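PDB 3SQR: laccase from Botrytis aclada, which probably oxidises phenolic substrates such as hydroquinones at the expense of O2 with its copper ions, in lignin degradation and detoxification of lignin-derived products. Local coordinates for residues Y387-E392 / V450-D455; I474-T479 / N507-I512. One frame throughout, in Å; residues are numbered along the deposited sequence.

Contact 1 of 2, residues Y387-E392 / V450-D455; sequences YSLVDE and VYVIED. With NAG (2-acetamido-2-deoxy-beta-D-glucopyranose), chain I.
D391 and E454 bring their carboxylates together, OD1 of D391 lying 2.5 Å from OE2 of E454, the acid planes turned 50° apart. Oxygens this close suggest that one of the acids holds a proton. On the opposite face of the sheet, diagonally between neighbouring pairs, the hydroxyl of Y451 donates to E392, OH to OE1 2.7 Å, using the anti lone pair of that oxygen, which sits in the plane of the tyrosine ring at its edge. Five backbone bonds zip the strands in parallel: S388 O, V390 O and E392 O receive the N-H groups of V450, V452 and E454, while V390 N and E392 N give to V450 O and V452 O. D391 O accepts a hydrogen bond from N2 of the N-acetylglucosamine at 2.6 Å; the sugar, also near N407 just past strand 402-406, rests on strand 387-398 through its acetamido group.

CG2 of V450 rests over the centre of the Y387 ring, 3.6 Å from its centroid; chi1 of 68° sets CG of Y387 between its backbone N and carbonyl carbon, and CG itself is 3.5 Å from V450 CG2. L389 CD1 meets V452 CG2 at 4.0 Å on the face of D391, and V390 CG1 touches the edge of the Y451 ring through CD1 at 3.8 Å on the other.

Strand 387-398 joins 448-455 in a six-strand sheet of a cupredoxin-like domain. Strand 402-406 flanks the former and 509-515 the latter, and M538 and F540 of strand 537-542 pack on Y451 from the facing sheet.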
ATOM      1  N   TYR A 387      18.903  19.758   2.992  1.00 32.56           N
ATOM      2  CA  TYR A 387      18.430  19.060   1.822  1.00 32.74           C
ATOM      3  C   TYR A 387      18.696  19.688   0.457  1.00 32.22           C
ATOM      4  O   TYR A 387      18.981  20.912   0.327  1.00 34.13           O
ATOM      5  CB  TYR A 387      16.919  18.797   2.020  1.00 31.51           C
ATOM      6  CG  TYR A 387      16.062  20.027   2.000  1.00 30.32           C
ATOM      7  CD1 TYR A 387      15.651  20.610   0.806  1.00 31.02           C
ATOM      8  CD2 TYR A 387      15.654  20.621   3.198  1.00 28.84           C
ATOM      9  CE1 TYR A 387      14.840  21.765   0.806  1.00 31.60           C
ATOM     10  CE2 TYR A 387      14.864  21.747   3.221  1.00 33.33           C
ATOM     11  CZ  TYR A 387      14.456  22.337   2.033  1.00 29.59           C
ATOM     12  OH  TYR A 387      13.662  23.482   2.105  1.00 31.61           O
ATOM     13  N   SER A 388      18.613  18.873  -0.586  1.00 33.08           N
ATOM     14  CA  SER A 388      18.462  19.371  -1.941  1.00 33.83           C
ATOM     15  C   SER A 388      16.988  19.173  -2.330  1.00 32.96           C
ATOM     16  O   SER A 388      16.363  18.220  -1.865  1.00 31.26           O
ATOM     17  CB  SER A 388      19.345  18.636  -2.926  1.00 34.75           C
ATOM     18  OG  SER A 388      18.810  17.366  -3.241  1.00 41.03           O
ATOM     19  N   LEU A 389      16.449  20.114  -3.091  1.00 31.96           N
ATOM     20  CA  LEU A 389      15.049  20.075  -3.476  1.00 32.48           C
ATOM     21  C   LEU A 389      14.893  19.598  -4.908  1.00 31.84           C
ATOM     22  O   LEU A 389      15.536  20.075  -5.835  1.00 31.59           O
ATOM     23  CB  LEU A 389      14.425  21.447  -3.291  1.00 32.76           C
ATOM     24  CG  LEU A 389      12.885  21.358  -3.381  1.00 33.01           C
ATOM     25  CD1 LEU A 389      12.201  22.252  -2.371  1.00 35.68           C
ATOM     26  CD2 LEU A 389      12.450  21.571  -4.802  1.00 32.67           C
ATOM     27  N   VAL A 390      14.031  18.625  -5.124  1.00 31.27           N
ATOM     28  CA  VAL A 390      13.754  18.174  -6.459  1.00 30.50           C
ATOM     29  C   VAL A 390      12.284  18.442  -6.682  1.00 30.90           C
ATOM     30  O   VAL A 390      11.478  18.108  -5.844  1.00 30.17           O
ATOM     31  CB  VAL A 390      14.041  16.682  -6.629  1.00 31.62           C
ATOM     32  CG1 VAL A 390      13.425  16.142  -7.896  1.00 30.48           C
ATOM     33  CG2 VAL A 390      15.578  16.416  -6.601  1.00 30.78           C
ATOM     34  N   ASP A 391      11.953  19.034  -7.821  1.00 29.33           N
ATOM     35  CA  ASP A 391      10.576  19.411  -8.094  1.00 30.01           C
ATOM     36  C   ASP A 391      10.135  18.677  -9.332  1.00 29.26           C
ATOM     37  O   ASP A 391      10.834  18.631 -10.358  1.00 30.22           O
ATOM     38  CB  ASP A 391      10.404  20.945  -8.293  1.00 30.01           C
ATOM     39  CG  ASP A 391       8.971  21.310  -8.791  1.00 32.40           C
ATOM     40  OD1 ASP A 391       8.078  21.334  -7.956  1.00 31.44           O
ATOM     41  OD2 ASP A 391       8.759  21.506 -10.008  1.00 37.80           O
ATOM     42  N   GLU A 392       8.957  18.071  -9.251  1.00 28.44           N
ATOM     43  CA  GLU A 392       8.373  17.419 -10.378  1.00 28.14           C
ATOM     44  C   GLU A 392       6.874  17.723 -10.428  1.00 27.28           C
ATOM     45  O   GLU A 392       6.247  18.008  -9.419  1.00 27.45           O
ATOM     46  CB  GLU A 392       8.663  15.926 -10.350  1.00 29.39           C
ATOM     47  CG  GLU A 392      10.178  15.660 -10.674  1.00 31.34           C
ATOM     48  CD  GLU A 392      10.424  14.334 -11.205  1.00 36.24           C
ATOM     49  OE1 GLU A 392       9.887  13.351 -10.630  1.00 36.21           O
ATOM     50  OE2 GLU A 392      11.202  14.260 -12.179  1.00 33.94           O
ATOM     51  N   VAL A 450      14.331  16.789  -0.404  1.00 25.39           N
ATOM     52  CA  VAL A 450      12.898  17.142  -0.381  1.00 26.38           C
ATOM     53  C   VAL A 450      12.420  17.016  -1.819  1.00 25.75           C
ATOM     54  O   VAL A 450      12.968  17.602  -2.776  1.00 26.95           O
ATOM     55  CB  VAL A 450      12.585  18.502   0.167  1.00 25.91           C
ATOM     56  CG1 VAL A 450      11.080  18.872  -0.117  1.00 26.75           C
ATOM     57  CG2 VAL A 450      12.868  18.567   1.630  1.00 25.12           C
ATOM     58  N   TYR A 451      11.436  16.144  -1.994  1.00 26.90           N
ATOM     59  CA  TYR A 451      10.880  15.882  -3.283  1.00 25.29           C
ATOM     60  C   TYR A 451       9.503  16.506  -3.263  1.00 25.98           C
ATOM     61  O   TYR A 451       8.662  16.201  -2.390  1.00 26.41           O
ATOM     62  CB  TYR A 451      10.766  14.374  -3.544  1.00 24.43           C
ATOM     63  CG  TYR A 451      10.116  14.033  -4.835  1.00 24.79           C
ATOM     64  CD1 TYR A 451      10.765  14.213  -6.043  1.00 28.44           C
ATOM     65  CD2 TYR A 451       8.833  13.479  -4.867  1.00 27.06           C
ATOM     66  CE1 TYR A 451      10.175  13.866  -7.221  1.00 27.13           C
ATOM     67  CE2 TYR A 451       8.239  13.153  -6.057  1.00 25.86           C
ATOM     68  CZ  TYR A 451       8.909  13.338  -7.231  1.00 29.27           C
ATOM     69  OH  TYR A 451       8.293  13.000  -8.419  1.00 29.97           O
ATOM     70  N   VAL A 452       9.292  17.440  -4.179  1.00 26.39           N
ATOM     71  CA  VAL A 452       8.014  18.144  -4.271  1.00 25.65           C
ATOM     72  C   VAL A 452       7.344  17.642  -5.536  1.00 26.67           C
ATOM     73  O   VAL A 452       7.871  17.753  -6.603  1.00 25.24           O
ATOM     74  CB  VAL A 452       8.163  19.716  -4.359  1.00 26.27           C
ATOM     75  CG1 VAL A 452       6.764  20.354  -4.534  1.00 26.35           C
ATOM     76  CG2 VAL A 452       8.756  20.306  -3.083  1.00 25.00           C
ATOM     77  N   ILE A 453       6.140  17.114  -5.391  1.00 25.69           N
ATOM     78  CA  ILE A 453       5.412  16.683  -6.537  1.00 25.69           C
ATOM     79  C   ILE A 453       4.143  17.545  -6.572  1.00 24.53           C
ATOM     80  O   ILE A 453       3.440  17.705  -5.578  1.00 23.28           O
ATOM     81  CB  ILE A 453       5.094  15.171  -6.514  1.00 24.25           C
ATOM     82  CG1 ILE A 453       4.371  14.790  -7.812  1.00 28.98           C
ATOM     83  CG2 ILE A 453       4.375  14.770  -5.218  1.00 27.10           C
ATOM     84  CD1 ILE A 453       4.303  13.291  -8.074  1.00 29.56           C
ATOM     85  N   GLU A 454       3.954  18.161  -7.717  1.00 25.51           N
ATOM     86  CA  GLU A 454       2.891  19.114  -7.960  1.00 24.87           C
ATOM     87  C   GLU A 454       1.847  18.548  -8.844  1.00 24.42           C
ATOM     88  O   GLU A 454       2.130  17.905  -9.864  1.00 25.83           O
ATOM     89  CB  GLU A 454       3.453  20.337  -8.678  1.00 25.68           C
ATOM     90  CG  GLU A 454       4.504  21.064  -7.928  1.00 27.09           C
ATOM     91  CD  GLU A 454       4.895  22.306  -8.705  1.00 29.76           C
ATOM     92  OE1 GLU A 454       3.972  23.063  -9.082  1.00 29.76           O
ATOM     93  OE2 GLU A 454       6.110  22.468  -8.956  1.00 29.74           O
ATOM     94  N   ASP A 455       0.622  18.799  -8.485  1.00 25.84           N
ATOM     95  CA  ASP A 455      -0.483  18.428  -9.374  1.00 25.42           C
ATOM     96  C   ASP A 455      -0.795  19.582 -10.314  1.00 25.63           C
ATOM     97  O   ASP A 455      -1.493  20.489  -9.908  1.00 26.00           O
ATOM     98  CB  ASP A 455      -1.733  18.134  -8.543  1.00 24.43           C
ATOM     99  CG  ASP A 455      -2.938  17.643  -9.423  1.00 26.61           C
ATOM    100  OD1 ASP A 455      -2.720  17.512 -10.617  1.00 27.79           O
ATOM    101  OD2 ASP A 455      -4.046  17.431  -8.905  1.00 27.41           O
TER
HETATM  102  C1  NAG I 558      10.474  19.527 -13.685  1.00 36.32           C
HETATM  103  C2  NAG I 558      11.894  19.755 -13.184  1.00 36.91           C
HETATM  104  C3  NAG I 558      11.925  21.028 -12.352  1.00 36.02           C
HETATM  105  C4  NAG I 558      11.357  22.194 -13.136  1.00 37.80           C
HETATM  106  C5  NAG I 558       9.917  21.846 -13.516  1.00 37.39           C
HETATM  107  C6  NAG I 558       9.235  22.996 -14.277  1.00 39.33           C
HETATM  108  C7  NAG I 558      13.372  17.802 -12.810  1.00 36.30           C
HETATM  109  C8  NAG I 558      13.859  16.722 -11.875  1.00 39.83           C
HETATM  110  N2  NAG I 558      12.445  18.640 -12.374  1.00 33.11           N
HETATM  111  O3  NAG I 558      13.269  21.252 -12.031  1.00 32.79           O
HETATM  112  O4  NAG I 558      11.339  23.332 -12.302  1.00 37.20           O
HETATM  113  O5  NAG I 558      10.016  20.704 -14.355  1.00 32.78           O
HETATM  114  O6  NAG I 558      10.003  23.226 -15.439  1.00 36.50           O
HETATM  115  O7  NAG I 558      13.849  17.861 -13.939  1.00 38.95           O

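Contact 2 of 2, residues I474-T479 / N507-I512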
ATOM      1  N   ILE A 474       6.494  14.179   5.675  1.00 24.00           N
ATOM      2  CA  ILE A 474       5.578  15.065   4.977  1.00 23.09           C
ATOM      3  C   ILE A 474       5.871  16.500   5.436  1.00 22.80           C
ATOM      4  O   ILE A 474       5.333  16.950   6.442  1.00 23.84           O
ATOM      5  CB  ILE A 474       4.168  14.700   5.256  1.00 23.30           C
ATOM      6  CG1 ILE A 474       3.904  13.214   4.930  1.00 22.40           C
ATOM      7  CG2 ILE A 474       3.238  15.643   4.483  1.00 24.94           C
ATOM      8  CD1 ILE A 474       2.373  12.835   5.049  1.00 25.67           C
ATOM      9  N   VAL A 475       6.779  17.149   4.739  1.00 23.88           N
ATOM     10  CA  VAL A 475       7.153  18.524   5.109  1.00 24.24           C
ATOM     11  C   VAL A 475       6.071  19.555   4.690  1.00 26.13           C
ATOM     12  O   VAL A 475       5.927  20.626   5.287  1.00 26.84           O
ATOM     13  CB  VAL A 475       8.552  18.874   4.698  1.00 24.02           C
ATOM     14  CG1 VAL A 475       9.541  17.775   5.361  1.00 24.28           C
ATOM     15  CG2 VAL A 475       8.772  19.035   3.208  1.00 23.39           C
ATOM     16  N   ALA A 476       5.259  19.172   3.728  1.00 25.62           N
ATOM     17  CA  ALA A 476       4.115  19.989   3.289  1.00 26.39           C
ATOM     18  C   ALA A 476       3.141  19.105   2.521  1.00 25.43           C
ATOM     19  O   ALA A 476       3.516  18.303   1.670  1.00 24.81           O
ATOM     20  CB  ALA A 476       4.590  21.126   2.368  1.00 25.73           C
ATOM     21  N   GLN A 477       1.877  19.296   2.782  1.00 23.85           N
ATOM     22  CA  GLN A 477       0.863  18.597   2.006  1.00 24.04           C
ATOM     23  C   GLN A 477      -0.222  19.667   1.880  1.00 25.92           C
ATOM     24  O   GLN A 477      -0.994  19.915   2.808  1.00 27.57           O
ATOM     25  CB  GLN A 477       0.429  17.363   2.775  1.00 25.39           C
ATOM     26  CG  GLN A 477      -0.643  16.569   2.062  1.00 22.13           C
ATOM     27  CD  GLN A 477      -1.123  15.415   2.835  1.00 22.68           C
ATOM     28  OE1 GLN A 477      -1.547  15.526   3.977  1.00 26.47           O
ATOM     29  NE2 GLN A 477      -1.050  14.230   2.196  1.00 24.94           N
ATOM     30  N   GLU A 478      -0.192  20.355   0.768  1.00 27.37           N
ATOM     31  CA  GLU A 478      -0.879  21.626   0.626  1.00 27.50           C
ATOM     32  C   GLU A 478      -1.778  21.664  -0.569  1.00 28.01           C
ATOM     33  O   GLU A 478      -1.384  21.255  -1.688  1.00 27.55           O
ATOM     34  CB  GLU A 478       0.155  22.753   0.477  1.00 28.52           C
ATOM     35  CG  GLU A 478       1.065  22.903   1.684  1.00 31.73           C
ATOM     36  CD  GLU A 478       0.385  23.434   2.919  1.00 38.41           C
ATOM     37  OE1 GLU A 478      -0.557  24.218   2.754  1.00 41.05           O
ATOM     38  OE2 GLU A 478       0.807  23.056   4.042  1.00 43.53           O
ATOM     39  N   THR A 479      -2.946  22.261  -0.338  1.00 27.60           N
ATOM     40  CA  THR A 479      -3.897  22.571  -1.403  1.00 28.41           C
ATOM     41  C   THR A 479      -3.659  24.004  -1.859  1.00 29.27           C
ATOM     42  O   THR A 479      -4.389  24.920  -1.500  1.00 28.70           O
ATOM     43  CB  THR A 479      -5.310  22.373  -0.933  1.00 29.00           C
ATOM     44  OG1 THR A 479      -5.540  23.111   0.283  1.00 31.39           O
ATOM     45  CG2 THR A 479      -5.505  20.906  -0.646  1.00 25.92           C
ATOM     46  N   ASN A 507      -4.894  19.437  -7.085  1.00 24.25           N
ATOM     47  CA  ASN A 507      -4.450  20.779  -7.543  1.00 24.79           C
ATOM     48  C   ASN A 507      -3.450  21.415  -6.601  1.00 24.71           C
ATOM     49  O   ASN A 507      -3.205  22.631  -6.683  1.00 24.02           O
ATOM     50  CB  ASN A 507      -5.670  21.690  -7.729  1.00 24.77           C
ATOM     51  CG  ASN A 507      -6.597  21.181  -8.817  1.00 24.42           C
ATOM     52  OD1 ASN A 507      -6.146  20.693  -9.847  1.00 26.74           O
ATOM     53  ND2 ASN A 507      -7.908  21.298  -8.604  1.00 26.64           N
ATOM     54  N   GLY A 508      -2.810  20.597  -5.782  1.00 23.98           N
ATOM     55  CA  GLY A 508      -1.843  21.091  -4.829  1.00 24.55           C
ATOM     56  C   GLY A 508      -0.494  20.461  -4.980  1.00 23.51           C
ATOM     57  O   GLY A 508      -0.084  20.110  -6.075  1.00 25.52           O
ATOM     58  N   TYR A 509       0.238  20.405  -3.882  1.00 24.65           N
ATOM     59  CA  TYR A 509       1.545  19.741  -3.904  1.00 25.69           C
ATOM     60  C   TYR A 509       1.819  18.991  -2.611  1.00 25.01           C
ATOM     61  O   TYR A 509       1.284  19.250  -1.549  1.00 26.10           O
ATOM     62  CB  TYR A 509       2.652  20.761  -4.235  1.00 26.01           C
ATOM     63  CG  TYR A 509       2.837  21.788  -3.173  1.00 26.91           C
ATOM     64  CD1 TYR A 509       2.132  22.986  -3.189  1.00 29.56           C
ATOM     65  CD2 TYR A 509       3.787  21.595  -2.154  1.00 28.05           C
ATOM     66  CE1 TYR A 509       2.316  23.921  -2.197  1.00 29.90           C
ATOM     67  CE2 TYR A 509       3.968  22.518  -1.176  1.00 31.04           C
ATOM     68  CZ  TYR A 509       3.236  23.685  -1.204  1.00 31.97           C
ATOM     69  OH  TYR A 509       3.484  24.603  -0.211  1.00 31.04           O
ATOM     70  N   LEU A 510       2.688  18.006  -2.750  1.00 26.17           N
ATOM     71  CA  LEU A 510       3.155  17.221  -1.663  1.00 24.04           C
ATOM     72  C   LEU A 510       4.671  17.331  -1.674  1.00 23.16           C
ATOM     73  O   LEU A 510       5.293  17.081  -2.699  1.00 23.86           O
ATOM     74  CB  LEU A 510       2.707  15.788  -1.886  1.00 23.24           C
ATOM     75  CG  LEU A 510       3.294  14.760  -0.938  1.00 23.25           C
ATOM     76  CD1 LEU A 510       2.770  14.975   0.529  1.00 23.03           C
ATOM     77  CD2 LEU A 510       3.032  13.322  -1.441  1.00 23.37           C
ATOM     78  N   ALA A 511       5.207  17.747  -0.531  1.00 24.44           N
ATOM     79  CA  ALA A 511       6.641  17.863  -0.364  1.00 24.66           C
ATOM     80  C   ALA A 511       7.021  16.821   0.675  1.00 23.40           C
ATOM     81  O   ALA A 511       6.625  16.908   1.830  1.00 24.72           O
ATOM     82  CB  ALA A 511       7.022  19.304   0.100  1.00 23.60           C
ATOM     83  N   ILE A 512       7.783  15.828   0.217  1.00 24.76           N
ATOM     84  CA  ILE A 512       8.217  14.713   1.048  1.00 24.70           C
ATOM     85  C   ILE A 512       9.722  14.683   1.099  1.00 24.47           C
ATOM     86  O   ILE A 512      10.380  14.770   0.081  1.00 28.71           O
ATOM     87  CB  ILE A 512       7.651  13.347   0.534  1.00 25.08           C
ATOM     88  CG1 ILE A 512       8.010  13.072  -0.899  1.00 26.87           C
ATOM     89  CG2 ILE A 512       6.135  13.244   0.788  1.00 26.97           C
ATOM     90  CD1 ILE A 512       7.776  11.605  -1.297  1.00 28.58           C
TER
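A classic beta bulge interrupts this antiparallel strand pair of a cupredoxin-like domain: V475 and A476 both face A511, and the register slips by one residue between I474 and A476. A511 O receives both amides of the bulge, a weak bond from V475 N at 2.9 Å (N-H...O 126°) and a straighter one from A476 N at 3.3 Å, which arrives in the carbonyl plane on a lone pair. A511 N returns a bond to A476 O. Beyond the bulge the regular ladder resumes, with E478 and Y509 exchanging two backbone bonds, N to O in each direction. G508 fits beside E478 O because it has no side chain; a CB there would run into that oxygen.

On the face of I474, Q477 and L510, CD1 of L510 reaches both I474 CG2 and Q477 CB, each at 4.0 Å, and the side chains of Q477 and L510 run alongside one another. Q477 NE2 leaves the pair to bond A503 O and D370 OD2. L510 also packs on I453 of strand 448-455, and its side chain is about 8 Å from that of H463, a ligand of the type 1 copper.

On the face of A476, E478, Y509 and A511, A511 CB meets A476 CB at 3.8 Å; V475 CG2, from the corner of the bulge, reaches A511 CB at 3.6 Å. The Y509 ring lies beside E478, and F482 meets that ring edge-to-face. CB of E478 sits 3.5 Å above the tyrosine ring plane, offset toward the rim, and its CG lies 3.5 Å from Y509 OH.

How the contacts relate
Following the chain from the N terminus, segment 387-392 comes first; contact 1 closes when 450-455 returns beside it after 57 intervening residues. Contact 2 opens later, at 474-479, and closes at 507-512 across a shorter excursion of 27 residues. The two are therefore in series, neither nested nor crossed. In space they are neighbours, centres 10 Å apart, because strand 509-515 inserts between 448-455 and 472-478. Probable hydrogen bonds from Y451 N to I512 O and from I453 N to L510 O join them, and V452 CG2 packs on A511 CB. Together they make four consecutive strands of one sheet: 387-398, 448-455, 509-515 and 472-478.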